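Local coordinates for mandelate racemase/muconate lactonizing enzyme-like protein (Rubrobacter xylanophilus DSM 9941, PDB 3CYJ), which is of unknown function but belongs to the enolase superfamily, joining a capping N-terminal domain to a TIM-barrel-like domain that carries a sodium ion in the model, at residues 120-125 with 306-311; 269-274 with 301-306; 278-283 with 292-297. One frame throughout, in Å; residues are numbered along the deposited sequence.

Contact 1 of 3, residues 120-125 with 306-311; sequences PLADAL and ACCAVE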
ATOM      1  N   PRO A 120      46.811  13.303   3.115  1.00 46.43           N
ATOM      2  CA  PRO A 120      46.192  11.974   3.311  1.00 46.07           C
ATOM      3  C   PRO A 120      44.794  11.933   2.627  1.00 45.73           C
ATOM      4  O   PRO A 120      44.109  12.968   2.570  1.00 44.31           O
ATOM      5  CB  PRO A 120      46.010  11.887   4.831  1.00 46.59           C
ATOM      6  CG  PRO A 120      46.967  12.966   5.416  1.00 46.22           C
ATOM      7  CD  PRO A 120      46.989  14.044   4.384  1.00 46.65           C
ATOM      8  N   LEU A 121      44.385  10.784   2.079  1.00 44.90           N
ATOM      9  CA  LEU A 121      43.120  10.757   1.326  1.00 45.27           C
ATOM     10  C   LEU A 121      41.936  11.232   2.187  1.00 44.41           C
ATOM     11  O   LEU A 121      41.104  12.025   1.738  1.00 44.20           O
ATOM     12  CB  LEU A 121      42.839   9.361   0.725  1.00 45.86           C
ATOM     13  CG  LEU A 121      41.562   9.269  -0.134  1.00 45.36           C
ATOM     14  CD1 LEU A 121      41.503  10.377  -1.133  1.00 36.76           C
ATOM     15  CD2 LEU A 121      41.421   7.906  -0.837  1.00 47.79           C
ATOM     16  N   ALA A 122      41.901  10.772   3.435  1.00 44.42           N
ATOM     17  CA  ALA A 122      40.851  11.147   4.353  1.00 44.61           C
ATOM     18  C   ALA A 122      40.712  12.658   4.441  1.00 46.01           C
ATOM     19  O   ALA A 122      39.581  13.178   4.506  1.00 47.74           O
ATOM     20  CB  ALA A 122      41.097  10.542   5.684  1.00 45.21           C
ATOM     21  N   ASP A 123      41.833  13.380   4.381  1.00 46.31           N
ATOM     22  CA  ASP A 123      41.816  14.849   4.418  1.00 46.58           C
ATOM     23  C   ASP A 123      41.394  15.509   3.117  1.00 45.98           C
ATOM     24  O   ASP A 123      40.958  16.664   3.131  1.00 45.64           O
ATOM     25  CB  ASP A 123      43.174  15.405   4.881  1.00 47.21           C
ATOM     26  CG  ASP A 123      43.409  15.182   6.377  1.00 51.93           C
ATOM     27  OD1 ASP A 123      44.572  14.857   6.742  1.00 56.41           O
ATOM     28  OD2 ASP A 123      42.424  15.294   7.184  1.00 54.62           O
ATOM     29  N   ALA A 124      41.513  14.801   1.992  1.00 45.36           N
ATOM     30  CA  ALA A 124      41.057  15.355   0.709  1.00 44.75           C
ATOM     31  C   ALA A 124      39.526  15.178   0.489  1.00 44.72           C
ATOM     32  O   ALA A 124      38.917  15.803  -0.387  1.00 44.73           O
ATOM     33  CB  ALA A 124      41.851  14.744  -0.464  1.00 44.91           C
ATOM     34  N   LEU A 125      38.908  14.311   1.282  1.00 44.30           N
ATOM     35  CA  LEU A 125      37.470  14.098   1.217  1.00 42.80           C
ATOM     36  C   LEU A 125      36.791  14.884   2.343  1.00 43.41           C
ATOM     37  O   LEU A 125      37.474  15.302   3.294  1.00 43.40           O
ATOM     38  CB  LEU A 125      37.225  12.613   1.416  1.00 42.85           C
ATOM     39  CG  LEU A 125      37.765  11.712   0.284  1.00 42.20           C
ATOM     40  CD1 LEU A 125      37.775  10.275   0.700  1.00 40.49           C
ATOM     41  CD2 LEU A 125      36.918  11.949  -0.976  1.00 36.94           C
ATOM     42  N   ALA A 306      38.165   6.062   3.059  1.00 44.62           N
ATOM     43  CA  ALA A 306      36.870   6.375   2.448  1.00 43.60           C
ATOM     44  C   ALA A 306      35.794   6.538   3.518  1.00 42.71           C
ATOM     45  O   ALA A 306      34.989   7.465   3.459  1.00 42.48           O
ATOM     46  CB  ALA A 306      36.484   5.300   1.407  1.00 43.11           C
ATOM     47  N   CYS A 307      35.828   5.671   4.522  1.00 42.38           N
ATOM     48  CA  CYS A 307      34.811   5.656   5.564  1.00 42.42           C
ATOM     49  C   CYS A 307      34.891   6.833   6.532  1.00 42.40           C
ATOM     50  O   CYS A 307      33.965   7.043   7.316  1.00 42.20           O
ATOM     51  CB  CYS A 307      34.917   4.358   6.335  1.00 43.19           C
ATOM     52  SG  CYS A 307      34.108   2.978   5.520  1.00 45.97           S
ATOM     53  N   CYS A 308      35.981   7.609   6.471  1.00 42.22           N
ATOM     54  CA  CYS A 308      36.120   8.789   7.334  1.00 41.92           C
ATOM     55  C   CYS A 308      35.160   9.835   6.818  1.00 40.83           C
ATOM     56  O   CYS A 308      34.785  10.795   7.503  1.00 40.06           O
ATOM     57  CB  CYS A 308      37.568   9.298   7.370  1.00 41.64           C
ATOM     58  SG  CYS A 308      38.625   8.253   8.474  1.00 44.79           S
ATOM     59  N   ALA A 309      34.725   9.622   5.596  1.00 39.19           N
ATOM     60  CA  ALA A 309      33.869  10.626   4.959  1.00 39.38           C
ATOM     61  C   ALA A 309      32.362  10.334   5.122  1.00 39.56           C
ATOM     62  O   ALA A 309      31.519  11.080   4.602  1.00 39.91           O
ATOM     63  CB  ALA A 309      34.225  10.742   3.499  1.00 37.69           C
ATOM     64  N   VAL A 310      32.042   9.219   5.788  1.00 39.20           N
ATOM     65  CA  VAL A 310      30.664   8.692   5.868  1.00 39.06           C
ATOM     66  C   VAL A 310      30.133   8.914   7.282  1.00 39.20           C
ATOM     67  O   VAL A 310      30.612   8.290   8.225  1.00 40.04           O
ATOM     68  CB  VAL A 310      30.626   7.160   5.439  1.00 39.03           C
ATOM     69  CG1 VAL A 310      29.222   6.524   5.583  1.00 34.69           C
ATOM     70  CG2 VAL A 310      31.132   7.024   4.007  1.00 36.24           C
ATOM     71  N   GLU A 311      29.211   9.853   7.445  1.00 39.41           N
ATOM     72  CA  GLU A 311      28.685  10.136   8.766  1.00 40.96           C
ATOM     73  C   GLU A 311      27.983   8.939   9.424  1.00 41.78           C
ATOM     74  O   GLU A 311      28.160   8.636  10.625  1.00 41.45           O
ATOM     75  CB  GLU A 311      27.724  11.324   8.726  1.00 41.12           C
ATOM     76  CG  GLU A 311      27.492  11.785  10.165  1.00 44.06           C
ATOM     77  CD  GLU A 311      26.466  12.884  10.296  1.00 47.23           C
ATOM     78  OE1 GLU A 311      25.813  13.218   9.266  1.00 42.27           O
ATOM     79  OE2 GLU A 311      26.310  13.366  11.454  1.00 46.68           O
TER

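Contact 2 of 3, residues 269-274 with 301-306; sequences ADVTRC and AVSAHA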
ATOM      1  N   ALA A 269      27.968  -1.479   1.913  1.00 39.45           N
ATOM      2  CA  ALA A 269      28.488  -1.411   0.563  1.00 38.58           C
ATOM      3  C   ALA A 269      30.010  -1.650   0.580  1.00 38.23           C
ATOM      4  O   ALA A 269      30.658  -1.622   1.623  1.00 37.32           O
ATOM      5  CB  ALA A 269      28.070  -0.097  -0.149  1.00 36.96           C
ATOM      6  N   ASP A 270      30.558  -1.972  -0.578  1.00 37.77           N
ATOM      7  CA  ASP A 270      31.960  -2.331  -0.699  1.00 37.94           C
ATOM      8  C   ASP A 270      32.565  -1.294  -1.609  1.00 37.72           C
ATOM      9  O   ASP A 270      32.189  -1.192  -2.772  1.00 37.57           O
ATOM     10  CB  ASP A 270      32.005  -3.719  -1.324  1.00 39.19           C
ATOM     11  CG  ASP A 270      33.425  -4.249  -1.574  1.00 41.32           C
ATOM     12  OD1 ASP A 270      34.377  -3.474  -1.856  1.00 47.90           O
ATOM     13  OD2 ASP A 270      33.561  -5.475  -1.548  1.00 39.97           O
ATOM     14  N   VAL A 271      33.477  -0.499  -1.075  1.00 37.90           N
ATOM     15  CA  VAL A 271      34.094   0.581  -1.862  1.00 39.38           C
ATOM     16  C   VAL A 271      34.714   0.097  -3.211  1.00 39.11           C
ATOM     17  O   VAL A 271      34.838   0.878  -4.182  1.00 40.02           O
ATOM     18  CB  VAL A 271      35.158   1.375  -1.021  1.00 39.43           C
ATOM     19  CG1 VAL A 271      36.439   0.632  -0.947  1.00 40.86           C
ATOM     20  CG2 VAL A 271      35.433   2.710  -1.605  1.00 39.95           C
ATOM     21  N   THR A 272      35.046  -1.183  -3.298  1.00 38.44           N
ATOM     22  CA  THR A 272      35.661  -1.689  -4.522  1.00 38.75           C
ATOM     23  C   THR A 272      34.613  -2.196  -5.522  1.00 40.12           C
ATOM     24  O   THR A 272      34.935  -2.745  -6.571  1.00 39.97           O
ATOM     25  CB  THR A 272      36.777  -2.739  -4.218  1.00 39.22           C
ATOM     26  OG1 THR A 272      36.209  -3.980  -3.786  1.00 36.86           O
ATOM     27  CG2 THR A 272      37.753  -2.208  -3.143  1.00 36.82           C
ATOM     28  N   ARG A 273      33.340  -1.959  -5.217  1.00 40.97           N
ATOM     29  CA  ARG A 273      32.282  -2.456  -6.087  1.00 41.57           C
ATOM     30  C   ARG A 273      31.216  -1.432  -6.365  1.00 41.95           C
ATOM     31  O   ARG A 273      30.613  -1.459  -7.425  1.00 42.31           O
ATOM     32  CB  ARG A 273      31.600  -3.653  -5.452  1.00 41.58           C
ATOM     33  CG  ARG A 273      32.424  -4.877  -5.371  1.00 43.81           C
ATOM     34  CD  ARG A 273      31.664  -5.846  -4.604  1.00 46.32           C
ATOM     35  NE  ARG A 273      32.194  -7.159  -4.792  1.00 56.13           N
ATOM     36  CZ  ARG A 273      31.869  -8.178  -4.014  1.00 61.66           C
ATOM     37  NH1 ARG A 273      31.003  -7.981  -3.003  1.00 60.93           N
ATOM     38  NH2 ARG A 273      32.391  -9.385  -4.255  1.00 63.28           N
ATOM     39  N   CYS A 274      30.979  -0.541  -5.401  1.00 41.72           N
ATOM     40  CA  CYS A 274      29.822   0.320  -5.427  1.00 42.37           C
ATOM     41  C   CYS A 274      30.144   1.602  -6.136  1.00 42.09           C
ATOM     42  O   CYS A 274      29.408   2.590  -6.009  1.00 42.71           O
ATOM     43  CB  CYS A 274      29.370   0.644  -3.997  1.00 42.51           C
ATOM     44  SG  CYS A 274      30.588   1.667  -3.130  1.00 44.75           S
ATOM     45  N   ALA A 301      42.014  -1.473   3.680  1.00 42.41           N
ATOM     46  CA  ALA A 301      42.990  -0.418   3.400  1.00 41.58           C
ATOM     47  C   ALA A 301      42.414   0.802   2.690  1.00 42.15           C
ATOM     48  O   ALA A 301      42.729   1.941   3.081  1.00 42.95           O
ATOM     49  CB  ALA A 301      44.180  -0.968   2.632  1.00 41.62           C
ATOM     50  N   VAL A 302      41.588   0.598   1.653  1.00 41.08           N
ATOM     51  CA  VAL A 302      40.865   1.749   1.078  1.00 40.80           C
ATOM     52  C   VAL A 302      39.762   2.271   2.028  1.00 39.78           C
ATOM     53  O   VAL A 302      39.567   3.460   2.167  1.00 38.84           O
ATOM     54  CB  VAL A 302      40.173   1.471  -0.243  1.00 39.99           C
ATOM     55  CG1 VAL A 302      39.739   2.803  -0.786  1.00 39.60           C
ATOM     56  CG2 VAL A 302      41.109   0.798  -1.220  1.00 45.49           C
ATOM     57  N   SER A 303      39.049   1.357   2.669  1.00 39.44           N
ATOM     58  CA  SER A 303      37.896   1.721   3.453  1.00 41.15           C
ATOM     59  C   SER A 303      38.275   2.606   4.668  1.00 41.59           C
ATOM     60  O   SER A 303      37.514   3.504   5.009  1.00 42.72           O
ATOM     61  CB  SER A 303      37.141   0.456   3.896  1.00 40.83           C
ATOM     62  OG  SER A 303      36.639  -0.233   2.769  1.00 43.15           O
ATOM     63  N   ALA A 304      39.441   2.367   5.290  1.00 41.49           N
ATOM     64  CA  ALA A 304      39.943   3.221   6.363  1.00 42.78           C
ATOM     65  C   ALA A 304      39.951   4.715   5.985  1.00 43.81           C
ATOM     66  O   ALA A 304      39.603   5.579   6.820  1.00 45.44           O
ATOM     67  CB  ALA A 304      41.319   2.770   6.816  1.00 42.20           C
ATOM     68  N   HIS A 305      40.272   5.046   4.732  1.00 43.46           N
ATOM     69  CA  HIS A 305      40.170   6.453   4.341  1.00 44.26           C
ATOM     70  C   HIS A 305      38.765   6.872   3.942  1.00 44.99           C
ATOM     71  O   HIS A 305      38.233   7.897   4.437  1.00 45.48           O
ATOM     72  CB  HIS A 305      41.156   6.789   3.241  1.00 44.64           C
ATOM     73  CG  HIS A 305      42.578   6.786   3.707  1.00 46.43           C
ATOM     74  ND1 HIS A 305      43.235   7.938   4.097  1.00 49.31           N
ATOM     75  CD2 HIS A 305      43.447   5.765   3.909  1.00 46.15           C
ATOM     76  CE1 HIS A 305      44.455   7.623   4.499  1.00 46.95           C
ATOM     77  NE2 HIS A 305      44.605   6.313   4.397  1.00 43.54           N
ATOM     78  N   ALA A 306      38.165   6.062   3.059  1.00 44.62           N
ATOM     79  CA  ALA A 306      36.870   6.375   2.448  1.00 43.60           C
ATOM     80  C   ALA A 306      35.794   6.538   3.518  1.00 42.71           C
ATOM     81  O   ALA A 306      34.989   7.465   3.459  1.00 42.48           O
ATOM     82  CB  ALA A 306      36.484   5.300   1.407  1.00 43.11           C
TER
HETATM   83  O   HOH W   1      34.327  -1.235   1.485  1.00 36.00           O

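Contact 3 of 3, residues 278-283 with 292-297; sequences TGLLRV and IPFSAH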
ATOM      1  N   THR A 278      33.864   7.985  -5.204  1.00 41.25           N
ATOM      2  CA  THR A 278      32.773   8.794  -5.684  1.00 41.59           C
ATOM      3  C   THR A 278      31.438   8.109  -5.372  1.00 42.16           C
ATOM      4  O   THR A 278      30.536   8.751  -4.862  1.00 42.64           O
ATOM      5  CB  THR A 278      32.953   9.102  -7.182  1.00 41.75           C
ATOM      6  OG1 THR A 278      34.176   9.824  -7.330  1.00 41.52           O
ATOM      7  CG2 THR A 278      31.801   9.947  -7.725  1.00 40.53           C
ATOM      8  N   GLY A 279      31.335   6.794  -5.630  1.00 42.05           N
ATOM      9  CA  GLY A 279      30.122   6.053  -5.323  1.00 41.95           C
ATOM     10  C   GLY A 279      29.801   6.098  -3.830  1.00 42.47           C
ATOM     11  O   GLY A 279      28.642   6.370  -3.424  1.00 42.29           O
ATOM     12  N   LEU A 280      30.820   5.852  -3.006  1.00 42.49           N
ATOM     13  CA  LEU A 280      30.629   5.792  -1.573  1.00 44.02           C
ATOM     14  C   LEU A 280      30.078   7.070  -0.961  1.00 45.04           C
ATOM     15  O   LEU A 280      29.361   7.011   0.019  1.00 46.65           O
ATOM     16  CB  LEU A 280      31.906   5.341  -0.858  1.00 44.12           C
ATOM     17  CG  LEU A 280      31.690   4.851   0.584  1.00 44.82           C
ATOM     18  CD1 LEU A 280      30.878   3.599   0.637  1.00 47.39           C
ATOM     19  CD2 LEU A 280      33.010   4.571   1.315  1.00 45.70           C
ATOM     20  N   LEU A 281      30.397   8.217  -1.545  1.00 46.27           N
ATOM     21  CA  LEU A 281      30.026   9.540  -1.030  1.00 47.20           C
ATOM     22  C   LEU A 281      28.521   9.751  -1.051  1.00 47.96           C
ATOM     23  O   LEU A 281      27.964  10.613  -0.349  1.00 48.87           O
ATOM     24  CB  LEU A 281      30.717  10.641  -1.863  1.00 46.43           C
ATOM     25  CG  LEU A 281      32.192  10.839  -1.495  1.00 46.15           C
ATOM     26  CD1 LEU A 281      32.967  11.676  -2.520  1.00 46.02           C
ATOM     27  CD2 LEU A 281      32.286  11.451  -0.096  1.00 47.68           C
ATOM     28  N   ARG A 282      27.851   8.954  -1.867  1.00 48.85           N
ATOM     29  CA  ARG A 282      26.415   9.072  -2.005  1.00 49.17           C
ATOM     30  C   ARG A 282      25.676   8.268  -0.951  1.00 49.00           C
ATOM     31  O   ARG A 282      24.477   8.417  -0.783  1.00 49.12           O
ATOM     32  CB  ARG A 282      26.015   8.580  -3.367  1.00 49.88           C
ATOM     33  CG  ARG A 282      26.135   9.684  -4.344  1.00 53.99           C
ATOM     34  CD  ARG A 282      27.492   9.711  -5.095  1.00 58.70           C
ATOM     35  NE  ARG A 282      27.335  10.607  -6.232  1.00 62.79           N
ATOM     36  CZ  ARG A 282      26.694  10.266  -7.344  1.00 64.43           C
ATOM     37  NH1 ARG A 282      26.554  11.152  -8.299  1.00 67.09           N
ATOM     38  NH2 ARG A 282      26.183   9.040  -7.496  1.00 65.72           N
ATOM     39  N   VAL A 283      26.408   7.460  -0.204  1.00 48.22           N
ATOM     40  CA  VAL A 283      25.808   6.466   0.644  1.00 48.54           C
ATOM     41  C   VAL A 283      25.217   7.058   1.904  1.00 47.59           C
ATOM     42  O   VAL A 283      24.138   6.631   2.342  1.00 47.13           O
ATOM     43  CB  VAL A 283      26.829   5.336   0.944  1.00 49.10           C
ATOM     44  CG1 VAL A 283      26.714   4.874   2.371  1.00 50.03           C
ATOM     45  CG2 VAL A 283      26.653   4.217  -0.058  1.00 49.32           C
ATOM     46  N   ILE A 292      19.313   4.777   8.905  1.00 43.63           N
ATOM     47  CA  ILE A 292      19.913   3.543   9.290  1.00 40.87           C
ATOM     48  C   ILE A 292      21.433   3.708   9.272  1.00 40.06           C
ATOM     49  O   ILE A 292      21.965   4.466   8.460  1.00 40.22           O
ATOM     50  CB  ILE A 292      19.434   2.379   8.339  1.00 41.33           C
ATOM     51  CG1 ILE A 292      19.849   2.632   6.873  1.00 40.49           C
ATOM     52  CG2 ILE A 292      17.930   2.143   8.514  1.00 41.02           C
ATOM     53  CD1 ILE A 292      19.401   1.596   5.899  1.00 36.11           C
ATOM     54  N   PRO A 293      22.138   2.970  10.130  1.00 38.18           N
ATOM     55  CA  PRO A 293      23.608   2.906  10.077  1.00 37.22           C
ATOM     56  C   PRO A 293      24.151   2.234   8.799  1.00 36.90           C
ATOM     57  O   PRO A 293      23.448   1.510   8.110  1.00 35.71           O
ATOM     58  CB  PRO A 293      23.992   2.003  11.294  1.00 37.53           C
ATOM     59  CG  PRO A 293      22.669   1.641  12.017  1.00 36.49           C
ATOM     60  CD  PRO A 293      21.538   1.972  11.057  1.00 38.40           C
ATOM     61  N   PHE A 294      25.409   2.522   8.487  1.00 37.28           N
ATOM     62  CA  PHE A 294      26.097   1.963   7.346  1.00 37.21           C
ATOM     63  C   PHE A 294      27.267   1.056   7.827  1.00 36.67           C
ATOM     64  O   PHE A 294      27.850   1.296   8.883  1.00 35.84           O
ATOM     65  CB  PHE A 294      26.600   3.100   6.441  1.00 36.90           C
ATOM     66  CG  PHE A 294      27.531   2.654   5.357  1.00 38.48           C
ATOM     67  CD1 PHE A 294      27.046   2.037   4.199  1.00 39.83           C
ATOM     68  CD2 PHE A 294      28.932   2.815   5.501  1.00 40.90           C
ATOM     69  CE1 PHE A 294      27.965   1.601   3.163  1.00 38.99           C
ATOM     70  CE2 PHE A 294      29.820   2.432   4.487  1.00 34.83           C
ATOM     71  CZ  PHE A 294      29.349   1.811   3.340  1.00 36.58           C
ATOM     72  N   SER A 295      27.637   0.044   7.047  1.00 35.59           N
ATOM     73  CA  SER A 295      28.816  -0.731   7.408  1.00 35.89           C
ATOM     74  C   SER A 295      29.587  -1.072   6.130  1.00 36.47           C
ATOM     75  O   SER A 295      28.985  -1.559   5.132  1.00 36.60           O
ATOM     76  CB  SER A 295      28.410  -1.991   8.166  1.00 35.91           C
ATOM     77  OG  SER A 295      29.550  -2.771   8.463  1.00 37.44           O
ATOM     78  N   ALA A 296      30.877  -0.749   6.104  1.00 36.40           N
ATOM     79  CA  ALA A 296      31.669  -1.024   4.916  1.00 38.06           C
ATOM     80  C   ALA A 296      32.098  -2.479   4.826  1.00 38.85           C
ATOM     81  O   ALA A 296      32.456  -3.133   5.827  1.00 38.24           O
ATOM     82  CB  ALA A 296      32.851  -0.108   4.828  1.00 38.56           C
ATOM     83  N   HIS A 297      31.992  -2.996   3.627  1.00 40.47           N
ATOM     84  CA  HIS A 297      32.269  -4.407   3.376  1.00 43.05           C
ATOM     85  C   HIS A 297      33.615  -4.527   2.619  1.00 42.59           C
ATOM     86  O   HIS A 297      33.816  -3.817   1.614  1.00 41.30           O
ATOM     87  CB  HIS A 297      31.086  -4.962   2.576  1.00 43.55           C
ATOM     88  CG  HIS A 297      31.222  -6.390   2.179  1.00 48.12           C
ATOM     89  ND1 HIS A 297      30.841  -7.430   3.006  1.00 51.90           N
ATOM     90  CD2 HIS A 297      31.662  -6.958   1.026  1.00 51.23           C
ATOM     91  CE1 HIS A 297      31.065  -8.579   2.386  1.00 54.48           C
ATOM     92  NE2 HIS A 297      31.564  -8.319   1.184  1.00 52.88           N
TER

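Contact 1 of 3, residues 120-125 with 306-311
Ala-306, on the last turn of helix 300-306, receives the end of Leu-125 on its backbone rather than its methyl: Leu-125 CD1 stops 4.4 Å from Ala-306 CA, while Ala-306 CB points away. The chain then tightens into a short 3-10 turn, with Ala-309 N bonded to Ala-306 O at 3.0 Å. Within that turn Cys-308 directs its CB at helix 121-124, where it meets the methyl carbon of Ala-122, CB to CB at 4.1 Å. Backbone bonds from Cys-308 to Phe-128 and His-129 hold the same turn to the chain just beyond residues 120-125. Ala-309 is the next to face across, its CB lying 4.1 Å from Leu-125 CB. Leu-125, the first residue to leave the helix, has CG opposite its carbonyl carbon (chi1 -66°) and an extended branch that carries CD1 past Ala-309 back to Ala-306. Ile-277 of helix 276-280 touches both Leu-125 and Ala-306. Farther on, Glu-311 forms a salt bridge with Arg-282 of a second subunit. The contact thus joins the short helix 121-124, which follows helix 97-116, to the loop before barrel strand 313-319. Its buried interface consists of small groups at ordinary van der Waals spacing, which implies cohesion by shape and exclusion of water, with directional bonding left to neighbours such as His-305 ND1, hydrogen-bonded to Ala-122 N, and to the backbone bonds of Cys-308.

Contact 2 of 3, residues 269-274 with 301-306
One water spans the gap between Val-271 and Ser-303, accepting from Val-271 N at 2.8 Å and lying 2.8 Å from Ser-303 OG in a hydrogen bond. It thereby connects the loop after strand 266-269 of the TIM-barrel-like domain to helix 300-306, which follows the neighbouring strand 294-296. The carbonyl oxygens of Ala-299, the stronger partner, and Cys-298 both lie within hydrogen-bonding range of Ser-303 OG, whose single proton can serve one fully at a time or be shared.

Beside the water the meeting is apolar and belongs mainly to Val-271, whose two methyls are spread over the helix. CG1, placed between the backbone N and the carbonyl carbon (chi1 79°), lies 3.9 Å from Val-302 CB and also flanks the hydroxyl of Ser-303. CG2 takes the other direction, toward the Ala-306 methyl, with 4.1 Å between Val-271 CG2 and Ala-306 CB. The side chains of Val-271 and Val-302 run at a slant to one another. Ile-107 of helix 97-116 also touches Val-302.

The loop that presents Val-271 is shaped by Asp-270, whose backbone O accepts from Arg-273 N and Cys-274 N. Its carboxylate makes an Asx turn around Val-271, and the carboxylate's long charge pairing with Arg-273 involves no directed N-H; Arg-273 NH1 has a salt bridge to Glu-249. Asp-270 OD1 takes two bonds from the same face of its plane: Thr-272 OG1 on the syn side at 2.7 Å, 32° out of plane, and Thr-272 N on the anti side at 2.8 Å.

Contact 3 of 3, residues 278-283 with 292-297
Leu-280 and Val-283, three residues apart, converge on the ring of Phe-294, joining the helical connection to the strand that follows it. The segment begins at Thr-278, whose OG1 is hydrogen-bonded to Asp-106 and Trp-110 of helix 97-116, on the side toward the N-terminal domain. Next to act across the contact is Leu-280. Its CG lies trans to the backbone N (chi1 -163°), a setting that carries one branch to the far end of the ring, where Leu-280 CD1 is 3.6 Å from Phe-294 CZ; the approach is slanted. A type I turn from Leu-280 to Val-283, closed by Val-283 N to Leu-280 O at 3.0 Å, then brings the valine round to the same ring. Within the turn, Leu-281 packs on Pro-126 of a second subunit. Val-283 CG1 stands over one face of the ring in a CH-pi contact, 3.7 Å from the Phe-294 centroid and 25° off the normal. It is displaced toward the rim, and the nearest ring atom, Phe-294 CD1, is only 3.4 Å from Val-283 CG1. Leu-257 of helix 254-261 also touches Val-283. Strands 266-269 and 294-296 are parallel neighbours with helices 276-280 and 283-290 between them in the chain, a beta-alpha-beta unit of the barrel. Phe-294 projects from its strand into the layer between barrel and helices, where two aliphatic branches, with Val-310 and Leu-313 as further neighbours, pack the ring by dispersion and CH-pi attraction, without polar groups across the interface.

Overall arrangement
From the N terminus, the chain passes through the antiparallel sheet and helices 57-70, 78-88 and 97-116 before reaching 120-125, which contact 1 later joins to 306-311, closing a loop of 180 residues that holds most of the barrel. Contact 2 closes a much shorter loop within it, from 269-274 to 301-306, and contact 3 lies within that one in turn, bringing 278-283 to 292-297. The three are concentric; none cross. Ala-306 belongs to both contacts 1 and 2 and touches Leu-280 of contact 3. Ala-269 O and His-297 N, probably hydrogen-bonded, couple contacts 2 and 3, and Cys-307 packs on Ala-296, tying barrel strands, their helices and the N-terminal region together.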